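Local structure of transcription regulator (Lactobacillus plantarum WCFS1, 3CLK) at residues L119-G124 against K148-E153. The protein is a dimeric, probably DNA-binding transcription regulator with a periplasmic-binding-protein-like domain, its effector not established. Residues are numbered along the deposited sequence; the frame is centred on the assembly and turned at random.
Sequences LLINEG and KKALKE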
loop_
_atom_site.group_PDB
_atom_site.type_symbol
_atom_site.label_atom_id
_atom_site.label_comp_id
_atom_site.label_asym_id
_atom_site.label_seq_id
_atom_site.Cartn_x
_atom_site.Cartn_y
_atom_site.Cartn_z
ATOM N N LEU B 119 -0.754 -18.876 19.110
ATOM C CA LEU B 119 0.076 -17.814 19.666
ATOM C C LEU B 119 -0.646 -17.205 20.875
ATOM O O LEU B 119 -0.026 -16.935 21.912
ATOM C CB LEU B 119 0.355 -16.744 18.601
ATOM C CG LEU B 119 1.432 -15.690 18.904
ATOM C CD1 LEU B 119 1.854 -14.994 17.616
ATOM C CD2 LEU B 119 0.904 -14.682 19.926
ATOM N N LEU B 120 -1.955 -16.993 20.747
ATOM C CA LEU B 120 -2.742 -16.433 21.845
ATOM C C LEU B 120 -2.981 -17.497 22.921
ATOM O O LEU B 120 -2.884 -17.214 24.117
ATOM C CB LEU B 120 -4.087 -15.894 21.328
ATOM C CG LEU B 120 -4.017 -14.673 20.396
ATOM C CD1 LEU B 120 -5.394 -14.366 19.805
ATOM C CD2 LEU B 120 -3.505 -13.478 21.174
ATOM N N ILE B 121 -3.286 -18.722 22.497
ATOM C CA ILE B 121 -3.522 -19.805 23.445
ATOM C C ILE B 121 -2.296 -20.008 24.332
ATOM O O ILE B 121 -2.422 -20.190 25.544
ATOM C CB ILE B 121 -3.846 -21.136 22.724
ATOM C CG1 ILE B 121 -5.227 -21.052 22.063
ATOM C CG2 ILE B 121 -3.821 -22.287 23.724
ATOM C CD1 ILE B 121 -5.520 -22.202 21.091
ATOM N N ASN B 122 -1.110 -19.980 23.732
ATOM C CA ASN B 122 0.116 -20.160 24.503
ATOM C C ASN B 122 0.400 -18.977 25.432
ATOM O O ASN B 122 1.219 -19.079 26.358
ATOM C CB ASN B 122 1.294 -20.409 23.563
ATOM C CG ASN B 122 1.179 -21.746 22.844
ATOM O OD1 ASN B 122 0.539 -22.671 23.344
ATOM N ND2 ASN B 122 1.810 -21.859 21.685
ATOM N N GLU B 123 -0.274 -17.855 25.183
ATOM C CA GLU B 123 -0.120 -16.674 26.028
ATOM C C GLU B 123 -1.205 -16.686 27.106
ATOM O O GLU B 123 -1.364 -15.723 27.852
ATOM C CB GLU B 123 -0.216 -15.387 25.197
ATOM C CG GLU B 123 0.982 -15.167 24.272
ATOM C CD GLU B 123 1.955 -14.124 24.790
ATOM O OE1 GLU B 123 1.662 -12.914 24.660
ATOM O OE2 GLU B 123 3.015 -14.513 25.329
ATOM N N GLY B 124 -1.964 -17.778 27.171
ATOM C CA GLY B 124 -2.988 -17.900 28.195
ATOM C C GLY B 124 -4.433 -17.607 27.829
ATOM O O GLY B 124 -5.324 -17.819 28.652
ATOM N N LYS B 148 -10.210 -23.176 14.116
ATOM C CA LYS B 148 -11.070 -24.134 14.819
ATOM C C LYS B 148 -10.297 -25.354 15.314
ATOM O O LYS B 148 -10.657 -25.950 16.323
ATOM C CB LYS B 148 -12.227 -24.586 13.920
ATOM C CG LYS B 148 -13.276 -23.511 13.676
ATOM C CD LYS B 148 -14.432 -24.023 12.822
ATOM C CE LYS B 148 -15.402 -22.892 12.522
ATOM N NZ LYS B 148 -16.584 -23.332 11.727
ATOM N N LYS B 149 -9.247 -25.726 14.593
ATOM C CA LYS B 149 -8.419 -26.857 14.988
ATOM C C LYS B 149 -7.650 -26.477 16.256
ATOM O O LYS B 149 -7.608 -27.243 17.218
ATOM C CB LYS B 149 -7.434 -27.215 13.872
ATOM C CG LYS B 149 -6.491 -28.367 14.229
ATOM C CD LYS B 149 -5.729 -28.892 13.020
ATOM C CE LYS B 149 -4.783 -27.854 12.423
ATOM N NZ LYS B 149 -3.994 -28.410 11.275
ATOM N N ALA B 150 -7.053 -25.287 16.248
ATOM C CA ALA B 150 -6.293 -24.800 17.395
ATOM C C ALA B 150 -7.174 -24.788 18.631
ATOM O O ALA B 150 -6.744 -25.191 19.714
ATOM C CB ALA B 150 -5.755 -23.399 17.120
ATOM N N LEU B 151 -8.414 -24.344 18.463
ATOM C CA LEU B 151 -9.359 -24.288 19.572
ATOM C C LEU B 151 -9.700 -25.683 20.088
ATOM O O LEU B 151 -9.738 -25.918 21.300
ATOM C CB LEU B 151 -10.646 -23.574 19.144
ATOM C CG LEU B 151 -10.526 -22.081 18.815
ATOM C CD1 LEU B 151 -11.921 -21.475 18.709
ATOM C CD2 LEU B 151 -9.731 -21.370 19.901
ATOM N N LYS B 152 -9.951 -26.609 19.167
ATOM C CA LYS B 152 -10.287 -27.971 19.549
ATOM C C LYS B 152 -9.139 -28.667 20.268
ATOM O O LYS B 152 -9.358 -29.383 21.242
ATOM C CB LYS B 152 -10.704 -28.778 18.318
ATOM C CG LYS B 152 -12.090 -28.416 17.806
ATOM C CD LYS B 152 -13.167 -28.793 18.821
ATOM C CE LYS B 152 -14.552 -28.305 18.394
ATOM N NZ LYS B 152 -14.927 -28.772 17.031
ATOM N N GLU B 153 -7.917 -28.463 19.789
ATOM C CA GLU B 153 -6.754 -29.076 20.414
ATOM C C GLU B 153 -6.510 -28.491 21.809
ATOM O O GLU B 153 -5.834 -29.100 22.645
ATOM C CB GLU B 153 -5.525 -28.896 19.527
ATOM C CG GLU B 153 -5.562 -29.746 18.253
ATOM C CD GLU B 153 -4.291 -29.637 17.441
ATOM O OE1 GLU B 153 -3.258 -29.226 18.002
ATOM O OE2 GLU B 153 -4.312 -29.980 16.240
#
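Ile-121 crosses to Ala-150 and Leu-151 with a single methyl group. Its CB points toward helix 138-153, but stays clear of it. CG1 stands beside the backbone N and anti to the carbonyl carbon (chi1 -70°). CG1 stays 5.0 Å from Leu-151 CD2, and the touching is left to CD1. The next torsion is extended (chi2 168°), which carries the tip away from its own backbone. CD1 then settles against one turn of the neighbouring helix. It lies 3.5 Å from Ala-150 O, approaching from the side of the carbonyl with an angle of about 101° at the oxygen. This is van der Waals contact with a polar atom. The same CD1 is 4.2 Å from Ala-150 CB. CD1 is also 4.5 Å from Leu-151 CD2. Leu-151 starts out pointing away, and its end bends back to meet the methyl.

The contact joins the last turns of two helices in an alpha/beta lobe, where helices 109-121 and 138-153 are linked in sequence through strand 128-131. Ile-128 of that strand, which belongs to the mixed sheet, also touches Ile-121. The lobe belongs to the periplasmic-binding-protein-like fold, as in LacI-type regulators. Only 89 Å² is buried here, both sides summed. Ala-150 CB continues the packing along helix 109-121, on Tyr-114, Thr-117 and Asn-118.

Helix 109-121 ends in a Schellman motif. Gly-124 has a positive phi and is the C-prime residue. Gly-124 N bonds to Ile-121 O at 2.9 Å. Nearby, Glu-153 OE1 and Tyr-114 OH are hydrogen-bonded, and Lys-149 NZ forms a salt bridge with Glu-110 OE2.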